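Local coordinates for penicillin binding protein 2X (Streptococcus thermophilus, PDB 5U47), which probably acts as a transpeptidase that cross-links neighbouring glycan strands of peptidoglycan during septal wall synthesis, and is probably inactivated by beta-lactams, at residues T221-L226 / M570-T575; L302-N307 / Q364-K369; A509-E514 / V547-T552. The protein carries 1 engineered substitution. All blocks are in the same frame, centred on the assembly; numbering follows the deposited sequence. Where two conformers were deposited one is given.

Interaction 1: residues T221-L226 / M570-T575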
loop_
_atom_site.group_PDB
_atom_site.type_symbol
_atom_site.label_atom_id
_atom_site.label_comp_id
_atom_site.label_asym_id
_atom_site.label_seq_id
_atom_site.Cartn_x
_atom_site.Cartn_y
_atom_site.Cartn_z
ATOM N N THR A 221 4.296 5.185 6.198
ATOM C CA THR A 221 5.329 5.998 5.561
ATOM C C THR A 221 4.766 7.284 4.978
ATOM O O THR A 221 5.524 8.158 4.545
ATOM C CB THR A 221 5.997 5.207 4.408
ATOM O OG1 THR A 221 4.983 4.710 3.544
ATOM C CG2 THR A 221 6.790 4.061 4.962
ATOM N N LEU A 222 3.437 7.401 4.943
ATOM C CA LEU A 222 2.788 8.583 4.361
ATOM C C LEU A 222 3.136 9.889 5.078
ATOM O O LEU A 222 3.396 9.905 6.260
ATOM C CB LEU A 222 1.263 8.454 4.357
ATOM C CG LEU A 222 0.550 7.313 3.638
ATOM C CD1 LEU A 222 -0.953 7.505 3.806
ATOM C CD2 LEU A 222 0.904 7.211 2.168
ATOM N N SER A 223 3.191 10.961 4.295
ATOM C CA SER A 223 3.367 12.312 4.778
ATOM C C SER A 223 2.014 12.971 4.643
ATOM O O SER A 223 1.570 13.237 3.509
ATOM C CB SER A 223 4.364 13.043 3.904
ATOM O OG SER A 223 4.372 14.431 4.185
ATOM N N ALA A 224 1.334 13.210 5.763
ATOM C CA ALA A 224 0.016 13.853 5.690
ATOM C C ALA A 224 -0.018 15.157 4.893
ATOM O O ALA A 224 -0.930 15.334 4.073
ATOM C CB ALA A 224 -0.619 14.016 7.073
ATOM N N PRO A 225 0.974 16.066 5.093
ATOM C CA PRO A 225 0.975 17.305 4.302
ATOM C C PRO A 225 1.051 17.054 2.799
ATOM O O PRO A 225 0.305 17.662 2.015
ATOM C CB PRO A 225 2.249 18.042 4.778
ATOM C CG PRO A 225 2.535 17.483 6.138
ATOM C CD PRO A 225 2.007 16.080 6.144
ATOM N N LEU A 226 1.948 16.158 2.390
ATOM C CA LEU A 226 2.099 15.851 0.974
ATOM C C LEU A 226 0.845 15.172 0.449
ATOM O O LEU A 226 0.372 15.489 -0.646
ATOM C CB LEU A 226 3.301 14.941 0.730
ATOM C CG LEU A 226 3.595 14.645 -0.742
ATOM C CD1 LEU A 226 3.952 15.934 -1.457
ATOM C CD2 LEU A 226 4.718 13.632 -0.875
ATOM N N MET A 570 9.895 18.370 -2.741
ATOM C CA MET A 570 11.232 18.965 -2.657
ATOM C C MET A 570 11.291 20.088 -1.610
ATOM O O MET A 570 12.276 20.200 -0.887
ATOM C CB MET A 570 11.697 19.484 -4.020
ATOM C CG MET A 570 11.986 18.401 -5.045
ATOM S SD MET A 570 13.381 17.322 -4.637
ATOM C CE MET A 570 14.762 18.430 -4.843
ATOM N N SER A 571 10.238 20.899 -1.507
ATOM C CA SER A 571 10.243 22.002 -0.550
ATOM C C SER A 571 10.199 21.530 0.917
ATOM O O SER A 571 10.595 22.284 1.804
ATOM C CB SER A 571 9.066 22.955 -0.795
ATOM O OG SER A 571 7.849 22.333 -0.405
ATOM N N MET A 572 9.736 20.300 1.168
ATOM C CA MET A 572 9.600 19.798 2.546
ATOM C C MET A 572 10.909 19.426 3.243
ATOM O O MET A 572 11.058 19.697 4.444
ATOM C CB MET A 572 8.589 18.658 2.606
ATOM C CG MET A 572 7.173 19.168 2.382
ATOM S SD MET A 572 5.922 17.880 2.224
ATOM C CE MET A 572 5.848 17.290 3.913
ATOM N N GLY A 573 11.848 18.824 2.519
ATOM C CA GLY A 573 13.160 18.500 3.100
ATOM C C GLY A 573 13.105 17.497 4.238
ATOM O O GLY A 573 12.578 16.398 4.079
ATOM N N ALA A 574 13.630 17.901 5.393
ATOM C CA ALA A 574 13.685 17.056 6.589
ATOM C C ALA A 574 12.323 16.605 7.137
ATOM O O ALA A 574 12.275 15.809 8.072
ATOM C CB ALA A 574 14.473 17.763 7.687
ATOM N N THR A 575 11.223 17.119 6.591
ATOM C CA THR A 575 9.911 16.665 7.051
ATOM C C THR A 575 9.601 15.302 6.416
ATOM O O THR A 575 8.958 14.453 7.048
ATOM C CB THR A 575 8.796 17.685 6.739
ATOM O OG1 THR A 575 9.180 18.981 7.215
ATOM C CG2 THR A 575 7.491 17.285 7.412
HETATM O O HOH W 1 5.713 14.633 6.304
#
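Met572, in the last turn of helix 558-572, reaches across to Ser223, Pro225 and Leu226 and makes all the close contacts between the two segments. Its CG lies anti to the carbonyl carbon (chi1 -70°) and the chain runs straight on through chi2, so that the sulfur arrives beside the first turn of helix 224-241, with SD 4.2 Å from Leu226 CB. A turn at chi3 (71°) then swings the methyl along that turn. Met572 CE comes to 3.8 Å from Pro225 CB, the thioether crossing the proline side chain at about a right angle, and to 3.2 Å from Ser223 OG, a close approach of methyl to hydroxyl. Ser223 is the N-cap of its helix: its OG accepts a nearly straight but weak bond from Leu226 N at 3.5 Å. The start of one helix thus meets the end of another, and the pair corresponds to the N- and C-terminal helices that pack together on one face of the antiparallel sheet in the penicillin-binding and serine beta-lactamase fold. Leu226 turns its side chain onto Leu259 and Ala260 of strand 258-264, at the edge of that sheet, while Asp37 receives the N-H of Ala224. Beyond Met572 the chain leaves helical geometry at Gly573, whose positive phi (64°) breaks the helix and which serves as N-cap of the short helix 574-577. Thr575 folds back on the carbonyl it has just passed, its OG1 making a weak bond to Met572 O at 3.4 Å. A water lies between the segments, but its 2.5 Å approach to Ser223 OG is unusually short and its bond to Thr575 O weak, leaving the bridge doubtful. Thr575 O also accepts from Asn39 ND2; residues 573-575 are poorly ordered, so the weak bonds here are less certain.

Interaction 2: residues L302-N307 / Q364-K369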
loop_
_atom_site.group_PDB
_atom_site.type_symbol
_atom_site.label_atom_id
_atom_site.label_comp_id
_atom_site.label_asym_id
_atom_site.label_seq_id
_atom_site.Cartn_x
_atom_site.Cartn_y
_atom_site.Cartn_z
ATOM N N LEU A 302 14.744 0.112 -22.313
ATOM C CA LEU A 302 15.928 0.899 -22.580
ATOM C C LEU A 302 17.063 0.558 -21.626
ATOM O O LEU A 302 18.208 0.439 -22.064
ATOM C CB LEU A 302 15.615 2.392 -22.488
ATOM C CG LEU A 302 16.785 3.347 -22.746
ATOM C CD1 LEU A 302 17.336 3.167 -24.147
ATOM C CD2 LEU A 302 16.356 4.785 -22.542
ATOM N N SER A 303 16.750 0.392 -20.335
ATOM C CA SER A 303 17.793 0.063 -19.351
ATOM C C SER A 303 18.439 -1.280 -19.670
ATOM O O SER A 303 19.642 -1.446 -19.481
ATOM C CB SER A 303 17.263 0.045 -17.914
ATOM O OG SER A 303 16.402 -1.053 -17.664
ATOM N N ALA A 304 17.622 -2.226 -20.129
ATOM C CA ALA A 304 18.095 -3.564 -20.493
ATOM C C ALA A 304 18.982 -3.506 -21.739
ATOM O O ALA A 304 20.032 -4.152 -21.802
ATOM C CB ALA A 304 16.919 -4.500 -20.722
ATOM N N ALA A 305 18.550 -2.732 -22.730
ATOM C CA ALA A 305 19.328 -2.569 -23.954
ATOM C C ALA A 305 20.691 -1.971 -23.635
ATOM O O ALA A 305 21.710 -2.409 -24.188
ATOM C CB ALA A 305 18.586 -1.693 -24.953
ATOM N N ILE A 306 20.720 -0.975 -22.751
ATOM C CA ILE A 306 21.989 -0.340 -22.377
ATOM C C ILE A 306 22.853 -1.328 -21.604
ATOM O O ILE A 306 24.052 -1.465 -21.885
ATOM C CB ILE A 306 21.770 0.960 -21.582
ATOM C CG1 ILE A 306 21.113 2.010 -22.497
ATOM C CG2 ILE A 306 23.100 1.480 -21.034
ATOM C CD1 ILE A 306 20.633 3.257 -21.783
ATOM N N ASN A 307 22.234 -2.028 -20.653
ATOM C CA ASN A 307 22.934 -3.022 -19.833
ATOM C C ASN A 307 23.453 -4.224 -20.669
ATOM O O ASN A 307 24.480 -4.797 -20.345
ATOM C CB ASN A 307 22.035 -3.550 -18.719
ATOM C CG ASN A 307 22.832 -4.152 -17.587
ATOM O OD1 ASN A 307 23.576 -3.445 -16.909
ATOM N ND2 ASN A 307 22.679 -5.449 -17.365
ATOM N N GLN A 364 14.369 -6.943 -30.359
ATOM C CA GLN A 364 14.836 -7.969 -31.302
ATOM C C GLN A 364 16.363 -8.076 -31.315
ATOM O O GLN A 364 16.904 -9.158 -31.494
ATOM C CB GLN A 364 14.316 -7.688 -32.716
ATOM C CG GLN A 364 12.807 -7.830 -32.870
ATOM C CD GLN A 364 12.321 -7.568 -34.287
ATOM O OE1 GLN A 364 13.109 -7.319 -35.201
ATOM N NE2 GLN A 364 11.014 -7.627 -34.473
ATOM N N ALA A 365 17.038 -6.947 -31.102
ATOM C CA ALA A 365 18.514 -6.896 -31.083
ATOM C C ALA A 365 19.097 -7.610 -29.874
ATOM O O ALA A 365 20.186 -8.157 -29.948
ATOM C CB ALA A 365 19.001 -5.454 -31.104
ATOM N N MET A 366 18.395 -7.571 -28.748
ATOM C CA MET A 366 18.875 -8.287 -27.574
ATOM C C MET A 366 18.329 -9.714 -27.644
ATOM O O MET A 366 18.977 -10.645 -27.194
ATOM C CB MET A 366 18.529 -7.551 -26.263
ATOM C CG MET A 366 17.090 -7.557 -25.821
ATOM S SD MET A 366 16.905 -6.623 -24.264
ATOM C CE MET A 366 16.897 -4.935 -24.868
ATOM N N GLY A 367 17.148 -9.870 -28.249
ATOM C CA GLY A 367 16.512 -11.185 -28.408
ATOM C C GLY A 367 15.488 -11.482 -27.328
ATOM O O GLY A 367 15.570 -10.945 -26.205
ATOM N N ASP A 368 14.526 -12.341 -27.670
ATOM C CA ASP A 368 13.441 -12.734 -26.758
ATOM C C ASP A 368 13.910 -13.314 -25.438
ATOM O O ASP A 368 13.412 -12.937 -24.390
ATOM C CB ASP A 368 12.506 -13.759 -27.419
ATOM C CG ASP A 368 11.553 -13.134 -28.439
ATOM O OD1 ASP A 368 11.666 -11.922 -28.742
ATOM O OD2 ASP A 368 10.672 -13.872 -28.932
ATOM N N LYS A 369 14.853 -14.243 -25.497
ATOM C CA LYS A 369 15.365 -14.900 -24.292
ATOM C C LYS A 369 15.939 -13.889 -23.290
ATOM O O LYS A 369 15.612 -13.929 -22.080
ATOM C CB LYS A 369 16.422 -15.932 -24.686
ATOM C CG LYS A 369 17.204 -16.559 -23.555
ATOM C CD LYS A 369 18.258 -17.491 -24.131
ATOM C CE LYS A 369 19.289 -17.906 -23.096
ATOM N NZ LYS A 369 18.665 -18.488 -21.882
#
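Met366 lays its thioether against Ala304 and Ala305 of helix 297-308, the helix of the transpeptidase fold whose start carries a probable SxxK motif, the hallmark of the penicillin-binding serine enzymes. The packed part is small and apolar. Two alanines keep this helix face low, and the backbones approach closely, Ala305 CA lying 6.8 Å from Met366 CA. CG of Met366 sits between its own backbone N and carbonyl carbon (chi1 72°), and the chain then extends before bending at chi3, which carries CE over the helix backbone itself: CE is 3.5 Å from Ala305 N and 3.7 Å from Ala305 CB. Trp371 of helix 368-377 closes on both Ala304 and Met366, and Leu301 and Asn308 of helix 297-308 also touch the methionine.

The loose side lies along the other segment. Ala365 and Gln364, preceding the methionine, are exposed and make no contact with 302-307. After it, Gly367, with a positive phi of 96°, ends helix 356-366 and turns the chain into helix 368-377, where Lys369 is exposed. At the packed end, Met366 SD rests 4.1 Å from Ala304 CB.

Interaction 3: residues A509-E514 / V547-T552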
loop_
_atom_site.group_PDB
_atom_site.type_symbol
_atom_site.label_atom_id
_atom_site.label_comp_id
_atom_site.label_asym_id
_atom_site.label_seq_id
_atom_site.Cartn_x
_atom_site.Cartn_y
_atom_site.Cartn_z
ATOM N N ALA A 509 -1.500 3.293 -23.361
ATOM C CA ALA A 509 -1.670 1.869 -23.445
ATOM C C ALA A 509 -3.048 1.604 -23.991
ATOM O O ALA A 509 -4.038 2.280 -23.638
ATOM C CB ALA A 509 -1.478 1.203 -22.082
ATOM N N GLN A 510 -3.089 0.605 -24.854
ATOM C CA GLN A 510 -4.317 0.157 -25.444
ATOM C C GLN A 510 -5.044 -0.587 -24.310
ATOM O O GLN A 510 -4.396 -1.256 -23.485
ATOM C CB GLN A 510 -3.988 -0.795 -26.607
ATOM C CG GLN A 510 -4.768 -0.535 -27.871
ATOM C CD GLN A 510 -4.299 0.715 -28.596
ATOM O OE1 GLN A 510 -3.287 1.328 -28.227
ATOM N NE2 GLN A 510 -5.027 1.094 -29.652
ATOM N N VAL A 511 -6.360 -0.439 -24.233
ATOM C CA VAL A 511 -7.143 -1.098 -23.195
ATOM C C VAL A 511 -7.992 -2.222 -23.790
ATOM O O VAL A 511 -8.634 -2.012 -24.818
ATOM C CB VAL A 511 -8.061 -0.108 -22.455
ATOM C CG1 VAL A 511 -8.941 -0.838 -21.441
ATOM C CG2 VAL A 511 -7.226 0.956 -21.754
ATOM N N PRO A 512 -7.985 -3.419 -23.154
ATOM C CA PRO A 512 -8.815 -4.524 -23.638
ATOM C C PRO A 512 -10.298 -4.301 -23.386
ATOM O O PRO A 512 -10.674 -3.671 -22.395
ATOM C CB PRO A 512 -8.332 -5.725 -22.811
ATOM C CG PRO A 512 -6.979 -5.355 -22.345
ATOM C CD PRO A 512 -7.056 -3.880 -22.100
ATOM N N ASP A 513 -11.118 -4.832 -24.285
ATOM C CA ASP A 513 -12.567 -4.727 -24.212
ATOM C C ASP A 513 -13.065 -6.104 -23.775
ATOM O O ASP A 513 -12.579 -7.125 -24.270
ATOM C CB ASP A 513 -13.115 -4.351 -25.600
ATOM C CG ASP A 513 -14.534 -3.780 -25.563
ATOM O OD1 ASP A 513 -15.241 -3.926 -24.541
ATOM O OD2 ASP A 513 -14.938 -3.172 -26.577
ATOM N N GLU A 514 -14.021 -6.136 -22.848
ATOM C CA GLU A 514 -14.552 -7.411 -22.342
ATOM C C GLU A 514 -15.424 -8.126 -23.373
ATOM O O GLU A 514 -15.373 -9.353 -23.498
ATOM C CB GLU A 514 -15.349 -7.188 -21.049
ATOM C CG GLU A 514 -14.586 -6.449 -19.953
ATOM C CD GLU A 514 -13.304 -7.146 -19.518
ATOM O OE1 GLU A 514 -13.140 -8.362 -19.774
ATOM O OE2 GLU A 514 -12.458 -6.469 -18.901
ATOM N N VAL A 547 -4.294 7.495 -15.629
ATOM C CA VAL A 547 -5.682 7.857 -15.836
ATOM C C VAL A 547 -6.195 6.967 -16.974
ATOM O O VAL A 547 -5.557 6.864 -18.040
ATOM C CB VAL A 547 -5.896 9.366 -16.148
ATOM C CG1 VAL A 547 -5.133 9.800 -17.378
ATOM C CG2 VAL A 547 -7.383 9.673 -16.309
ATOM N N GLN A 548 -7.319 6.295 -16.731
ATOM C CA GLN A 548 -7.915 5.415 -17.703
ATOM C C GLN A 548 -9.102 6.093 -18.386
ATOM O O GLN A 548 -9.975 6.677 -17.730
ATOM C CB GLN A 548 -8.351 4.092 -17.056
ATOM C CG GLN A 548 -8.916 3.085 -18.054
ATOM C CD GLN A 548 -9.206 1.712 -17.473
ATOM O OE1 GLN A 548 -8.767 1.382 -16.390
ATOM N NE2 GLN A 548 -9.965 0.904 -18.214
ATOM N N GLU A 549 -9.105 5.996 -19.716
ATOM C CA GLU A 549 -10.164 6.508 -20.580
ATOM C C GLU A 549 -10.607 7.937 -20.275
ATOM O O GLU A 549 -11.770 8.185 -19.967
ATOM C CB GLU A 549 -11.349 5.545 -20.568
ATOM C CG GLU A 549 -10.987 4.161 -21.081
ATOM C CD GLU A 549 -12.075 3.128 -20.847
ATOM O OE1 GLU A 549 -13.244 3.415 -21.151
ATOM O OE2 GLU A 549 -11.750 2.012 -20.377
ATOM N N PRO A 550 -9.667 8.888 -20.359
ATOM C CA PRO A 550 -10.016 10.279 -20.172
ATOM C C PRO A 550 -10.925 10.768 -21.314
ATOM O O PRO A 550 -10.618 10.508 -22.476
ATOM C CB PRO A 550 -8.665 10.987 -20.233
ATOM C CG PRO A 550 -7.812 10.107 -21.081
ATOM C CD PRO A 550 -8.248 8.715 -20.737
ATOM N N LYS A 551 -12.049 11.411 -20.979
ATOM C CA LYS A 551 -12.939 11.992 -21.997
ATOM C C LYS A 551 -12.201 13.051 -22.796
ATOM O O LYS A 551 -12.378 13.146 -24.007
ATOM C CB LYS A 551 -14.173 12.672 -21.390
ATOM C CG LYS A 551 -15.451 11.852 -21.340
ATOM C CD LYS A 551 -15.391 10.713 -20.359
ATOM C CE LYS A 551 -16.722 9.978 -20.315
ATOM N NZ LYS A 551 -16.658 8.772 -19.442
ATOM N N THR A 552 -11.412 13.859 -22.087
ATOM C CA THR A 552 -10.627 14.945 -22.661
ATOM C C THR A 552 -9.183 14.664 -22.304
ATOM O O THR A 552 -8.885 14.383 -21.133
ATOM C CB THR A 552 -11.038 16.311 -22.051
ATOM O OG1 THR A 552 -12.457 16.466 -22.107
ATOM C CG2 THR A 552 -10.385 17.474 -22.799
#
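Val511 and Gln548 are the closest backbone points of the two segments, yet their CA atoms are 8.6 Å apart, too far for direct strand pairing. They lie near the ends of strands 503-510 and 541-548, which run parallel to each other because strand 526-534 lies between them, antiparallel to both. Beyond the strands the two chains continue as loops; Glu549 takes a left-handed conformation (phi 47°), where the extended course of the second strand breaks off. The gap is bridged by side chains alone. Val511 puts CG1 anti to its backbone N, and this one methyl does the touching, meeting Gln548 NE2 at 3.8 Å and Glu549 OE2 at 4.1 Å. Both polar chains reach it in extended form, and each crosses the valine side chain at about a right angle. The five-stranded sheet concerned is the central one of the transpeptidase domain, and strand 503-510, at its edge, carries the probable KSG motif, which in this family lines the active-site cleft; the contact lies at the end of the strand, past that motif. Gln548 and Glu549, neighbours in sequence, are tied to each other: Gln548 NE2 donates to Glu549 OE2 at 3.0 Å with an N-H...O angle of 154°, reaching the anti side of the carboxylate and 26° out of its plane. The same OE2 forms a salt bridge with Lys520 and is thus gripped by two donors, which would be expected to stabilise its negative charge. Lys520 also pairs through its backbone with Val511, so the lysine that holds the carboxylate is tied to the segment carrying the valine. On its other side the amide of Gln548 is held by Asn245, whose ND2 is bonded to OE1; with both ends engaged, the amide's rotation is fixed and its NH2 is directed to the carboxylate beside the valine methyl.

Interaction 1 spans the longest stretch of chain and encloses the other two, which follow in series: interaction 2 closes before interaction 3 opens. Its helices, 224-241 and 558-572, come from early and late in the chain of the penicillin-binding fold and pack on the same sheet. Interaction 3 belongs to that central sheet, and its strand 541-548 is followed directly in the chain by helix 558-572 of interaction 1. Interaction 2 joins helices 297-308 and 356-366, its centre 28 Å from that of interaction 3 and 37 Å from that of interaction 1. The three are separate, with nearest atoms at least about 16 Å apart. Helix 297-308 and strand 503-510, which bear probable catalytic motifs, enter interactions 2 and 3 respectively.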